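MGS-M5 (Unidentified, PDB 4Q3N) probably catalyses the NAD-dependent interconversion of L-lactate and pyruvate, as a tetrameric member of the lactate/malate dehydrogenase family with a Rossmann-fold nucleotide-binding domain. Local coordinates at residues R251-S256 with A275-D280; I115-S120 with R140-G145; V257-V262 with I271-V276; G261-E266 with H283-L288; M1-V6 with A244-E249. All blocks are in the same frame, centred on the assembly; numbering follows the deposited sequence.

Contact 1 (R251-S256 with A275-D280)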
# COMPACT_ATOMS: atom_id res chain seq x y z
N ARG A 251 -13.07 1.77 14.08
CA ARG A 251 -13.44 2.69 13.01
C ARG A 251 -14.94 2.95 13.06
O ARG A 251 -15.71 2.03 13.27
CB ARG A 251 -13.07 2.09 11.67
CG ARG A 251 -13.09 3.08 10.49
CD ARG A 251 -11.84 3.99 10.56
NE ARG A 251 -11.86 4.91 9.42
CZ ARG A 251 -10.80 5.53 8.93
NH1 ARG A 251 -9.61 5.34 9.47
NH2 ARG A 251 -10.93 6.34 7.87
N ILE A 252 -15.36 4.18 12.82
CA ILE A 252 -16.80 4.50 12.78
C ILE A 252 -17.26 4.45 11.34
O ILE A 252 -16.75 5.22 10.49
CB ILE A 252 -17.09 5.88 13.36
CG1 ILE A 252 -16.60 5.93 14.82
CG2 ILE A 252 -18.62 6.19 13.25
CD1 ILE A 252 -16.57 7.33 15.41
N LEU A 253 -18.17 3.53 11.07
CA LEU A 253 -18.81 3.38 9.74
C LEU A 253 -20.32 3.20 9.87
O LEU A 253 -20.78 2.53 10.78
CB LEU A 253 -18.28 2.15 8.98
CG LEU A 253 -16.77 2.21 8.65
CD1 LEU A 253 -16.31 0.85 8.21
CD2 LEU A 253 -16.43 3.28 7.54
N PRO A 254 -21.08 3.75 8.92
CA PRO A 254 -22.52 3.55 8.97
C PRO A 254 -22.80 2.19 8.36
O PRO A 254 -22.38 1.93 7.24
CB PRO A 254 -23.07 4.70 8.13
CG PRO A 254 -21.94 5.03 7.14
CD PRO A 254 -20.65 4.71 7.89
N ILE A 255 -23.43 1.32 9.15
CA ILE A 255 -23.73 -0.05 8.72
C ILE A 255 -25.07 -0.43 9.29
O ILE A 255 -25.59 0.30 10.15
CB ILE A 255 -22.67 -1.06 9.21
CG1 ILE A 255 -22.34 -0.80 10.69
CG2 ILE A 255 -21.37 -0.86 8.46
CD1 ILE A 255 -21.66 -1.98 11.37
N SER A 256 -25.64 -1.54 8.82
CA SER A 256 -26.85 -2.11 9.40
C SER A 256 -26.55 -2.73 10.75
O SER A 256 -25.79 -3.69 10.83
CB SER A 256 -27.48 -3.17 8.48
OG SER A 256 -27.85 -2.67 7.22
N ALA A 275 -21.45 3.06 13.49
CA ALA A 275 -21.07 2.13 14.53
C ALA A 275 -19.57 1.95 14.56
O ALA A 275 -18.89 2.11 13.55
CB ALA A 275 -21.80 0.74 14.31
N VAL A 276 -19.06 1.61 15.74
CA VAL A 276 -17.64 1.39 15.94
C VAL A 276 -17.33 -0.09 15.67
O VAL A 276 -17.83 -0.97 16.40
CB VAL A 276 -17.20 1.77 17.39
CG1 VAL A 276 -15.68 1.54 17.54
CG2 VAL A 276 -17.56 3.21 17.68
N LEU A 277 -16.48 -0.34 14.68
CA LEU A 277 -16.07 -1.72 14.32
C LEU A 277 -14.63 -2.03 14.75
O LEU A 277 -13.72 -1.24 14.51
CB LEU A 277 -16.16 -1.91 12.82
CG LEU A 277 -17.59 -2.00 12.27
CD1 LEU A 277 -17.58 -1.92 10.74
CD2 LEU A 277 -18.16 -3.36 12.70
N ASN A 278 -14.43 -3.21 15.31
CA ASN A 278 -13.08 -3.65 15.63
C ASN A 278 -13.07 -5.18 15.45
O ASN A 278 -14.00 -5.74 14.87
CB ASN A 278 -12.66 -3.18 17.05
CG ASN A 278 -13.49 -3.82 18.15
OD1 ASN A 278 -13.96 -4.93 18.00
ND2 ASN A 278 -13.65 -3.12 19.30
N LYS A 279 -12.05 -5.87 15.94
CA LYS A 279 -11.87 -7.30 15.62
C LYS A 279 -12.97 -8.16 16.20
O LYS A 279 -13.18 -9.31 15.79
CB LYS A 279 -10.53 -7.81 16.18
CG LYS A 279 -10.48 -7.90 17.70
CD LYS A 279 -9.08 -8.37 18.14
CE LYS A 279 -8.92 -8.21 19.64
NZ LYS A 279 -9.84 -9.14 20.38
N ASP A 280 -13.66 -7.60 17.17
CA ASP A 280 -14.73 -8.37 17.88
C ASP A 280 -16.11 -8.09 17.28
O ASP A 280 -17.10 -8.68 17.74
CB ASP A 280 -14.77 -8.01 19.36
CG ASP A 280 -13.48 -8.35 20.08
OD1 ASP A 280 -12.98 -9.47 19.87
OD2 ASP A 280 -12.96 -7.46 20.80
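The flat groups are mostly peptides, and three of the four interstrand N-H groups meet their carbonyls within the carbonyl plane. Leu277 N reaches Arg251 O at 2.9 Å, Leu253 N reaches Ala275 O, also at 2.9 Å, and Arg251 N lies on a lone pair of Leu277 O. The exception is Ala275 N, which stands 45° out of the carbonyl plane of Leu253 at 2.8 Å from its O. The guanidinium of Arg251 leads away from strand 275-278, and its NH1 forms a salt bridge with Asp164 of the second subunit. At the far end, Asn278 OD1 accepts Asp280 N at 2.8 Å in the amide plane, closing an Asx turn, while its ND2 bonds Asn250.

Arg251 with Leu277 and Leu253 with Ala275 are hydrogen-bonded antiparallel pairs, flanking the non-hydrogen-bonded pair Ile252 with Val276. On the Ile252 and Val276 face these two side chains cross obliquely, CG1 of Ile252 lying 4.1 Å from CG2 of Val276; both also pack on the second subunit. The other face carries Arg251, whose end turns away, with Leu253, Ala275 and Leu277. Ile255 takes the crowded position, CG1 between the backbone N and carbonyl carbon (chi1 45°), so that its CD1 meets Leu277 CD2 tip to tip at 4.0 Å while touching Ala275 CB. Leu277 rests on Ile241 and Ala244 of helix 232-246.

With 123° between the directions of segments 251-256 and 275-278, this is a strongly twisted beta hairpin, part of the antiparallel sheet in the C-terminal domain of the lactate/malate dehydrogenase fold.

Contact 2 (I115-S120 with R140-G145); sequences ILLVAS and RVIGSG
Ile115 and Arg140 open this contact with their side chains crossing at about a right angle. Arg140 starts with CG anti to its carbonyl carbon, then bends at chi2 (-86°) and again at chi3, which turns the guanidinium so that Ile115 CG1 sits over the centre of one face, 3.9 Å from Arg140 CZ. The flat group is fixed by bonds from NH1 to Asp280 O and from NH2 to Asn113 O. An alanine in place of Ile115 would remove the CG1 branch, and the guanidinium would probably be less well held against strand 115-118.

Further along, Leu116 and Val141 run alongside each other in the same direction, with Leu116 CD1 4.0 Å from Val141 CG2. The opposite face holds Leu117 and Ile142. Leu117 extends with CG anti to its backbone N (chi1 172°), whereas Ile142 places CG1 in the crowded position between N and the carbonyl carbon (chi1 57°). The two side chains therefore cross obliquely, and Leu117 CD1 lies 3.8 Å from Ile142 CG1 and also touches the carbonyl carbon of Gly143.

Between the strands, N-H groups alternate in direction: Leu116 N to Arg140 O, Ile142 N to Leu116 O, Val118 N to Ile142 O and, longest of the four, Ser144 N to Val118 O at 3.0 Å. This is the parallel pairing of a beta-alpha-beta unit, helix 123-134 making the crossover in the Rossmann domain. Chemically, the interior is joined by paired peptides and branched hydrocarbon, while the one charged group sits at the strand entrance, where backbone carbonyls bind it.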
# COMPACT_ATOMS: atom_id res chain seq x y z
N ILE A 115 -17.82 -13.48 12.65
CA ILE A 115 -18.76 -12.41 12.38
C ILE A 115 -19.51 -12.62 11.06
O ILE A 115 -18.89 -13.09 10.08
CB ILE A 115 -17.96 -11.07 12.35
CG1 ILE A 115 -17.39 -10.81 13.77
CG2 ILE A 115 -18.77 -9.89 11.80
CD1 ILE A 115 -16.32 -9.72 13.70
N LEU A 116 -20.80 -12.30 11.01
CA LEU A 116 -21.58 -12.33 9.74
C LEU A 116 -21.78 -10.94 9.23
O LEU A 116 -22.20 -10.04 9.98
CB LEU A 116 -22.98 -12.98 9.93
CG LEU A 116 -23.02 -14.45 10.37
CD1 LEU A 116 -24.47 -14.91 10.63
CD2 LEU A 116 -22.35 -15.37 9.32
N LEU A 117 -21.51 -10.77 7.94
CA LEU A 117 -21.75 -9.52 7.22
C LEU A 117 -22.69 -9.76 6.05
O LEU A 117 -22.32 -10.46 5.10
CB LEU A 117 -20.43 -8.95 6.70
CG LEU A 117 -20.47 -7.74 5.76
CD1 LEU A 117 -21.34 -6.62 6.35
CD2 LEU A 117 -19.01 -7.20 5.48
N VAL A 118 -23.90 -9.20 6.10
CA VAL A 118 -24.90 -9.48 5.06
C VAL A 118 -24.87 -8.35 4.04
O VAL A 118 -24.92 -7.19 4.43
CB VAL A 118 -26.31 -9.62 5.69
CG1 VAL A 118 -27.37 -9.81 4.58
CG2 VAL A 118 -26.33 -10.80 6.64
N ALA A 119 -24.72 -8.65 2.75
CA ALA A 119 -24.78 -7.59 1.74
C ALA A 119 -26.01 -7.78 0.83
O ALA A 119 -26.37 -6.88 0.09
CB ALA A 119 -23.50 -7.56 0.86
N SER A 120 -26.65 -8.94 0.91
CA SER A 120 -27.84 -9.24 0.12
C SER A 120 -28.93 -8.20 0.35
O SER A 120 -29.10 -7.80 1.48
CB SER A 120 -28.39 -10.62 0.50
OG SER A 120 -27.41 -11.63 0.36
N ARG A 140 -22.12 -9.34 16.57
CA ARG A 140 -21.37 -10.21 15.63
C ARG A 140 -22.10 -10.42 14.33
O ARG A 140 -21.68 -11.22 13.49
CB ARG A 140 -21.15 -11.59 16.26
CG ARG A 140 -20.70 -11.53 17.72
CD ARG A 140 -19.17 -11.39 17.83
NE ARG A 140 -18.46 -12.58 17.36
CZ ARG A 140 -17.15 -12.62 17.16
NH1 ARG A 140 -16.40 -11.54 17.43
NH2 ARG A 140 -16.56 -13.74 16.73
N VAL A 141 -23.24 -9.76 14.17
CA VAL A 141 -23.96 -9.86 12.87
C VAL A 141 -24.30 -8.47 12.40
O VAL A 141 -24.95 -7.72 13.12
CB VAL A 141 -25.27 -10.69 12.99
CG1 VAL A 141 -26.04 -10.70 11.62
CG2 VAL A 141 -24.96 -12.10 13.46
N ILE A 142 -23.83 -8.12 11.21
CA ILE A 142 -24.09 -6.80 10.68
C ILE A 142 -24.49 -6.89 9.23
O ILE A 142 -24.29 -7.92 8.55
CB ILE A 142 -22.81 -5.88 10.81
CG1 ILE A 142 -21.62 -6.52 10.10
CG2 ILE A 142 -22.49 -5.67 12.27
CD1 ILE A 142 -20.35 -5.62 10.06
N GLY A 143 -25.01 -5.78 8.72
CA GLY A 143 -25.23 -5.66 7.28
C GLY A 143 -24.45 -4.46 6.73
O GLY A 143 -24.03 -3.60 7.48
N SER A 144 -24.28 -4.39 5.41
CA SER A 144 -23.54 -3.28 4.84
C SER A 144 -24.31 -1.94 4.92
O SER A 144 -23.70 -0.86 4.79
CB SER A 144 -23.14 -3.58 3.39
OG SER A 144 -24.25 -3.96 2.61
N GLY A 145 -25.63 -2.01 5.12
CA GLY A 145 -26.41 -0.82 5.43
C GLY A 145 -26.16 0.34 4.48
O GLY A 145 -26.16 0.18 3.26

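Contact 3 (V257-V262 with I271-V276); sequences VLNNGV and IGLPAV
Antiparallel pairing carries the backbone here: Val257 and Ile271 form a hydrogen-bonded pair in which Val257 N donates to Ile271 O at 3.0 Å and Ile271 N returns to Val257 O at 2.9 Å. Both donors stand above the carbonyl planes, by 40° and 30° respectively, so neither bond follows a lone pair. Beyond Leu258 the chain leaves the sheet and reverses in a type I' turn from Asn259 to Val262, closed by Val262 N to Asn259 O (3.1 Å). Gly261 lies at the third position with a positive phi, where a side chain would be jammed against the carbonyl of Asn260.

Val257 is the central side chain. Its CG2, in the crowded position between N and the carbonyl carbon, is 3.9 Å from Leu273 CB; its CG1 leads instead to Ala275 CB at 4.1 Å. Asn259 crosses Leu273 obliquely, its OD1 3.9 Å from Leu273 CD1, but the amide is held from the connecting loop, OD1 by Tyr263 N and ND2 by Glu266 O. Ile271 starts on the same face as Val257 and then leads away to Leu298, Ala302 and Leu305 of helix 292-311.

Val257 also packs on Val282 and Ile285 of strand 281-285. The contact is thus the distal end of the hairpin of strands 251-258 and 270-278, in the three-stranded antiparallel sheet against which the C-terminal helix of this dehydrogenase domain lies.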
# COMPACT_ATOMS: atom_id res chain seq x y z
N VAL A 257 -27.19 -2.22 11.81
CA VAL A 257 -26.99 -2.75 13.17
C VAL A 257 -28.30 -2.75 13.89
O VAL A 257 -29.24 -2.02 13.51
CB VAL A 257 -25.98 -1.89 13.99
CG1 VAL A 257 -24.58 -2.15 13.51
CG2 VAL A 257 -26.34 -0.39 13.87
N LEU A 258 -28.38 -3.56 14.95
CA LEU A 258 -29.61 -3.66 15.71
C LEU A 258 -29.73 -2.41 16.58
O LEU A 258 -28.90 -2.20 17.49
CB LEU A 258 -29.61 -4.91 16.59
CG LEU A 258 -30.91 -5.13 17.38
CD1 LEU A 258 -32.09 -5.56 16.42
CD2 LEU A 258 -30.73 -6.16 18.52
N ASN A 259 -30.76 -1.59 16.34
CA ASN A 259 -30.90 -0.36 17.14
C ASN A 259 -30.90 -0.64 18.63
O ASN A 259 -30.05 -0.14 19.38
CB ASN A 259 -32.18 0.41 16.79
CG ASN A 259 -32.32 1.68 17.66
OD1 ASN A 259 -31.38 2.44 17.79
ND2 ASN A 259 -33.48 1.88 18.28
N ASN A 260 -31.86 -1.45 19.07
CA ASN A 260 -31.82 -1.96 20.46
C ASN A 260 -31.84 -0.82 21.48
O ASN A 260 -31.15 -0.87 22.49
CB ASN A 260 -30.57 -2.83 20.65
CG ASN A 260 -30.64 -3.72 21.90
OD1 ASN A 260 -31.68 -4.16 22.29
ND2 ASN A 260 -29.48 -3.99 22.50
N GLY A 261 -32.62 0.22 21.22
CA GLY A 261 -32.78 1.27 22.23
C GLY A 261 -31.74 2.40 22.12
O GLY A 261 -31.82 3.38 22.83
N VAL A 262 -30.78 2.29 21.23
CA VAL A 262 -29.79 3.36 21.16
C VAL A 262 -30.46 4.63 20.65
O VAL A 262 -30.39 5.66 21.32
CB VAL A 262 -28.58 3.03 20.30
CG1 VAL A 262 -27.70 4.29 20.17
CG2 VAL A 262 -27.77 1.88 20.94
N ILE A 271 -30.84 -1.41 11.20
CA ILE A 271 -31.01 -0.17 10.45
C ILE A 271 -29.66 0.55 10.33
O ILE A 271 -28.76 0.30 11.13
CB ILE A 271 -32.10 0.72 11.15
CG1 ILE A 271 -32.56 1.87 10.26
CG2 ILE A 271 -31.62 1.13 12.54
CD1 ILE A 271 -33.80 2.59 10.89
N GLY A 272 -29.48 1.36 9.30
CA GLY A 272 -28.19 1.98 9.01
C GLY A 272 -27.88 3.09 10.02
O GLY A 272 -28.58 4.12 10.09
N LEU A 273 -26.86 2.85 10.85
CA LEU A 273 -26.43 3.79 11.88
C LEU A 273 -24.90 3.75 11.95
O LEU A 273 -24.30 2.73 11.66
CB LEU A 273 -27.03 3.44 13.27
CG LEU A 273 -28.57 3.45 13.32
CD1 LEU A 273 -29.04 2.77 14.64
CD2 LEU A 273 -29.15 4.91 13.19
N PRO A 274 -24.28 4.87 12.37
CA PRO A 274 -22.82 4.83 12.52
C PRO A 274 -22.43 3.91 13.69
O PRO A 274 -23.03 3.96 14.76
CB PRO A 274 -22.45 6.29 12.81
CG PRO A 274 -23.68 6.89 13.45
CD PRO A 274 -24.88 6.13 12.84
N ALA A 275 -21.45 3.06 13.49
CA ALA A 275 -21.07 2.13 14.53
C ALA A 275 -19.57 1.95 14.56
O ALA A 275 -18.89 2.11 13.55
CB ALA A 275 -21.80 0.74 14.31
N VAL A 276 -19.06 1.61 15.74
CA VAL A 276 -17.64 1.39 15.94
C VAL A 276 -17.33 -0.09 15.67
O VAL A 276 -17.83 -0.97 16.40
CB VAL A 276 -17.20 1.77 17.39
CG1 VAL A 276 -15.68 1.54 17.54
CG2 VAL A 276 -17.56 3.21 17.68

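Contact 4 (G261-E266 with H283-L288); sequences GVYDCE and HHIVKL. With ACT (acetate ion), chain E.
One phenol oxygen links two backbone groups on either side of a single residue: Tyr263 OH donates to Val286 O at 2.6 Å, on a carbonyl lone pair, and accepts Leu288 N at 2.8 Å in a nearly straight bond (168°). Lys287, the residue between, folds back over the same ring. Bent at chi2, it brings CD over the ring centre, 3.6 Å from the centroid of the Tyr263 ring and 10° off the normal, a CH-pi contact. At the edge, Ile285 CG2 lies in the ring plane, 3.8 Å from Tyr263 CE1. The two bonds and the covered face probably restrict ring rotation.

The aromatic side chain thereby fastens the loop between hairpin strands 251-258 and 270-278 to strand 281-285 and the chain following it, within the C-terminal domain. Val262 CG1 adds an apolar contact of 4.0 Å to Ile285 CG2. Lys287 ends at NZ, which bonds Leu288 O at 2.8 Å and a water 3.2 Å away that also reaches Asp264 OD2 weakly. His284 NE2 donates to OXT of an acetate at 2.7 Å; the ion, probably from the crystallisation liquor, is also bound by Lys192 of the second subunit.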
# COMPACT_ATOMS: atom_id res chain seq x y z
N GLY A 261 -32.62 0.22 21.22
CA GLY A 261 -32.78 1.27 22.23
C GLY A 261 -31.74 2.40 22.12
O GLY A 261 -31.82 3.38 22.83
N VAL A 262 -30.78 2.29 21.23
CA VAL A 262 -29.79 3.36 21.16
C VAL A 262 -30.46 4.63 20.65
O VAL A 262 -30.39 5.66 21.32
CB VAL A 262 -28.58 3.03 20.30
CG1 VAL A 262 -27.70 4.29 20.17
CG2 VAL A 262 -27.77 1.88 20.94
N TYR A 263 -31.15 4.56 19.50
CA TYR A 263 -31.92 5.70 19.01
C TYR A 263 -33.37 5.52 19.47
O TYR A 263 -33.78 4.41 19.89
CB TYR A 263 -31.79 5.82 17.46
CG TYR A 263 -30.43 6.36 17.01
CD1 TYR A 263 -29.29 5.53 16.98
CD2 TYR A 263 -30.28 7.70 16.62
CE1 TYR A 263 -28.05 6.02 16.59
CE2 TYR A 263 -29.04 8.20 16.19
CZ TYR A 263 -27.92 7.36 16.20
OH TYR A 263 -26.68 7.84 15.80
N ASP A 264 -34.20 6.56 19.45
CA ASP A 264 -35.52 6.26 20.03
C ASP A 264 -36.52 5.68 19.03
O ASP A 264 -37.68 5.49 19.35
CB ASP A 264 -36.11 7.48 20.75
CG ASP A 264 -36.03 8.71 19.94
OD1 ASP A 264 -36.22 8.59 18.72
OD2 ASP A 264 -35.77 9.78 20.53
N CYS A 265 -36.07 5.33 17.84
CA CYS A 265 -36.89 4.57 16.92
C CYS A 265 -37.04 3.12 17.40
O CYS A 265 -36.44 2.75 18.42
CB CYS A 265 -36.29 4.61 15.53
SG CYS A 265 -34.66 3.86 15.44
N GLU A 266 -37.83 2.32 16.67
CA GLU A 266 -38.02 0.89 16.95
C GLU A 266 -36.73 0.23 17.42
O GLU A 266 -35.68 0.40 16.80
CB GLU A 266 -38.53 0.17 15.69
CG GLU A 266 -39.30 -1.10 15.95
CD GLU A 266 -40.72 -0.84 16.49
OE1 GLU A 266 -41.63 -0.48 15.71
OE2 GLU A 266 -40.90 -0.97 17.71
N HIS A 283 -18.44 -2.59 18.50
CA HIS A 283 -18.13 -2.21 19.87
C HIS A 283 -19.32 -1.46 20.51
O HIS A 283 -19.77 -1.79 21.60
CB HIS A 283 -16.85 -1.34 19.94
CG HIS A 283 -16.52 -0.92 21.35
ND1 HIS A 283 -17.02 0.23 21.91
CD2 HIS A 283 -15.79 -1.53 22.31
CE1 HIS A 283 -16.64 0.30 23.17
NE2 HIS A 283 -15.88 -0.75 23.44
N HIS A 284 -19.85 -0.48 19.80
CA HIS A 284 -21.12 0.16 20.20
C HIS A 284 -21.62 0.95 19.01
O HIS A 284 -20.87 1.24 18.07
CB HIS A 284 -20.97 1.09 21.44
CG HIS A 284 -20.12 2.33 21.20
ND1 HIS A 284 -18.74 2.31 21.29
CD2 HIS A 284 -20.46 3.62 20.96
CE1 HIS A 284 -18.27 3.54 21.11
NE2 HIS A 284 -19.29 4.35 20.90
N ILE A 285 -22.89 1.34 19.06
CA ILE A 285 -23.47 2.21 18.05
C ILE A 285 -23.24 3.64 18.48
O ILE A 285 -23.43 3.98 19.64
CB ILE A 285 -24.97 1.97 17.92
CG1 ILE A 285 -25.18 0.53 17.44
CG2 ILE A 285 -25.63 3.05 16.95
CD1 ILE A 285 -26.70 0.17 17.41
N VAL A 286 -22.85 4.50 17.56
CA VAL A 286 -22.61 5.87 17.96
C VAL A 286 -23.95 6.60 17.96
O VAL A 286 -24.71 6.55 16.97
CB VAL A 286 -21.60 6.56 17.00
CG1 VAL A 286 -21.45 8.04 17.34
CG2 VAL A 286 -20.21 5.81 17.09
N LYS A 287 -24.25 7.28 19.05
CA LYS A 287 -25.52 8.00 19.13
C LYS A 287 -25.32 9.45 18.75
O LYS A 287 -24.69 10.19 19.46
CB LYS A 287 -26.11 7.87 20.54
CG LYS A 287 -27.35 8.69 20.81
CD LYS A 287 -28.46 8.40 19.81
CE LYS A 287 -29.76 9.08 20.28
NZ LYS A 287 -29.74 10.56 20.02
N LEU A 288 -25.84 9.86 17.59
CA LEU A 288 -25.79 11.27 17.20
C LEU A 288 -26.97 12.02 17.76
O LEU A 288 -28.06 11.44 17.90
CB LEU A 288 -25.81 11.43 15.67
CG LEU A 288 -24.69 10.66 14.97
CD1 LEU A 288 -24.99 10.68 13.43
CD2 LEU A 288 -23.31 11.32 15.31
C ACT E . -19.12 8.07 20.38
O ACT E . -19.65 9.19 20.64
OXT ACT E . -19.74 7.05 20.79
CH3 ACT E . -17.81 7.92 19.67
O HOH W 1 -32.81 11.39 20.38

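Contact 5 (M1-V6 with A244-E249); sequences MRNSKV and AIFNNE. With ACT (acetate ion), chain G.
Phe246 projects from the last turn of helix 232-246 with CG anti to its carbonyl carbon (chi1 -78°), which sends the ring to the chain ahead of strand 5-9. Asn3 O approaches at the ring edge, near its plane, 3.2 Å from Phe246 CD2. The Asn3 side chain runs alongside the ring in the same direction, the amide turned 54° from the ring plane; its OD1 is occupied by Lys5 N at 2.8 Å, an Asx turn. Farther round the ring, Val6 crosses obliquely, its CG2 touching Phe246 CE1 at 3.6 Å. A leucine in place of Phe246 would lack the flat ring and would probably lose part of the contact spanning Asn3 to Val6.

Arg2 and Asn248 cross at about a right angle, with guanidinium and amide planes 70° apart. Arg2 NH2 and Asn248 ND2 lie 3.6 Å apart, two donors rather than partners; Glu29 of the fourth subunit receives Arg2 NE in a salt bridge and Asn248 ND2 in a hydrogen bond. Asn248, with positive phi, ends the helix in a Schellman motif: Glu249 N bonds Ala244 O and Asn248 N bonds Ile245 O. A water lies within hydrogen-bonding reach of Asn3 O and, weakly, of Phe246 O. Ser4 OG accepts the backbone N of Glu29 of the same chain and donates to OXT of an acetate, probably from the crystallisation liquor.

Lys5 and Val6 open strand 5-9, which lies between strands 30-34 and 74-77 of the Rossmann sheet. Phe246 also packs on Leu74 of strand 74-77, so the helix end in the C-terminal domain meets the N-terminal domain directly.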
# COMPACT_ATOMS: atom_id res chain seq x y z
N MET A 1 -4.84 -12.91 19.67
CA MET A 1 -5.02 -13.80 18.52
C MET A 1 -5.83 -13.13 17.42
O MET A 1 -6.72 -12.31 17.68
CB MET A 1 -5.70 -15.13 18.93
CG MET A 1 -4.74 -16.19 19.51
SD MET A 1 -3.52 -16.93 18.37
CE MET A 1 -2.19 -15.72 18.26
N ARG A 2 -5.49 -13.45 16.19
CA ARG A 2 -6.05 -12.75 15.08
C ARG A 2 -6.42 -13.81 14.03
O ARG A 2 -5.92 -14.95 14.04
CB ARG A 2 -5.06 -11.70 14.54
CG ARG A 2 -4.78 -10.56 15.53
CD ARG A 2 -5.93 -9.51 15.64
NE ARG A 2 -5.53 -8.37 16.47
CZ ARG A 2 -5.56 -8.38 17.80
NH1 ARG A 2 -6.03 -9.45 18.44
NH2 ARG A 2 -5.15 -7.33 18.50
N ASN A 3 -7.37 -13.46 13.20
CA ASN A 3 -7.85 -14.38 12.20
C ASN A 3 -7.47 -13.72 10.90
O ASN A 3 -7.27 -12.50 10.92
CB ASN A 3 -9.36 -14.59 12.34
CG ASN A 3 -9.86 -15.65 11.42
OD1 ASN A 3 -10.02 -15.41 10.25
ND2 ASN A 3 -10.07 -16.85 11.95
N SER A 4 -7.27 -14.46 9.80
CA SER A 4 -7.20 -13.76 8.50
C SER A 4 -7.85 -14.57 7.38
O SER A 4 -7.30 -14.72 6.31
CB SER A 4 -5.75 -13.37 8.10
OG SER A 4 -5.73 -12.33 7.05
N LYS A 5 -9.09 -14.99 7.62
CA LYS A 5 -9.85 -15.77 6.63
C LYS A 5 -11.26 -15.27 6.46
O LYS A 5 -12.01 -15.12 7.44
CB LYS A 5 -9.91 -17.23 7.09
CG LYS A 5 -10.58 -18.15 6.05
CD LYS A 5 -10.45 -19.55 6.66
CE LYS A 5 -11.26 -20.55 5.85
NZ LYS A 5 -11.09 -21.96 6.41
N VAL A 6 -11.64 -15.03 5.21
CA VAL A 6 -12.97 -14.59 4.88
C VAL A 6 -13.62 -15.62 3.96
O VAL A 6 -12.97 -16.13 3.04
CB VAL A 6 -12.96 -13.21 4.19
CG1 VAL A 6 -14.37 -12.87 3.65
CG2 VAL A 6 -12.44 -12.13 5.17
N ALA A 244 -11.78 -2.72 8.66
CA ALA A 244 -11.98 -2.19 10.02
C ALA A 244 -11.96 -3.31 11.05
O ALA A 244 -11.44 -3.16 12.17
CB ALA A 244 -13.29 -1.42 10.11
N ILE A 245 -12.56 -4.44 10.68
CA ILE A 245 -12.59 -5.61 11.58
C ILE A 245 -11.22 -6.32 11.66
O ILE A 245 -10.66 -6.51 12.73
CB ILE A 245 -13.67 -6.64 11.14
CG1 ILE A 245 -15.05 -5.98 11.24
CG2 ILE A 245 -13.51 -7.96 11.98
CD1 ILE A 245 -16.18 -6.78 10.47
N PHE A 246 -10.64 -6.71 10.52
CA PHE A 246 -9.39 -7.47 10.61
C PHE A 246 -8.20 -6.61 11.10
O PHE A 246 -7.25 -7.12 11.68
CB PHE A 246 -9.05 -8.13 9.27
CG PHE A 246 -9.89 -9.36 9.03
CD1 PHE A 246 -11.16 -9.25 8.50
CD2 PHE A 246 -9.44 -10.60 9.46
CE1 PHE A 246 -11.99 -10.43 8.33
CE2 PHE A 246 -10.24 -11.77 9.30
CZ PHE A 246 -11.51 -11.68 8.75
N ASN A 247 -8.24 -5.32 10.84
CA ASN A 247 -7.16 -4.42 11.36
C ASN A 247 -7.50 -3.86 12.74
O ASN A 247 -6.76 -3.04 13.29
CB ASN A 247 -6.89 -3.28 10.37
CG ASN A 247 -6.28 -3.79 9.08
OD1 ASN A 247 -5.35 -4.58 9.10
ND2 ASN A 247 -6.82 -3.38 7.99
N ASN A 248 -8.63 -4.34 13.28
CA ASN A 248 -9.01 -4.01 14.66
C ASN A 248 -9.02 -2.48 14.91
O ASN A 248 -8.40 -1.97 15.88
CB ASN A 248 -8.02 -4.68 15.65
CG ASN A 248 -8.50 -4.61 17.08
OD1 ASN A 248 -9.71 -4.57 17.30
ND2 ASN A 248 -7.55 -4.64 18.08
N GLU A 249 -9.69 -1.74 14.04
CA GLU A 249 -9.43 -0.29 13.93
C GLU A 249 -10.20 0.54 14.95
O GLU A 249 -9.75 1.61 15.26
CB GLU A 249 -9.79 0.22 12.51
CG GLU A 249 -8.81 -0.26 11.46
CD GLU A 249 -9.14 0.25 10.06
OE1 GLU A 249 -10.29 0.70 9.82
OE2 GLU A 249 -8.23 0.14 9.21
C ACT G . -4.51 -8.55 8.10
O ACT G . -3.68 -7.95 7.36
OXT ACT G . -4.55 -9.81 8.03
CH3 ACT G . -5.41 -7.78 9.01
O HOH W 2 -6.13 -10.38 11.44

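How the contacts relate
From the N terminus, contact 5 closes the longest loop, bringing residues 1-6 to the end of helix 232-246 and thus joining the two domains. Contact 2 nests inside that loop, closing the beta-alpha-beta unit at the edge of the Rossmann sheet. The other three follow in the C-terminal domain. Contact 3 closes the far end of the hairpin and contact 1 the near end, overlapping at 275-276. Contact 4 starts from residues 261-262, which it shares with contact 3, crosses contact 1 along the chain, and ties the connecting loop to the third strand. Ser256 N bonding Gly143 O joins contacts 1 and 2; Asn248 OD1 accepting Lys279 N joins contacts 5 and 1.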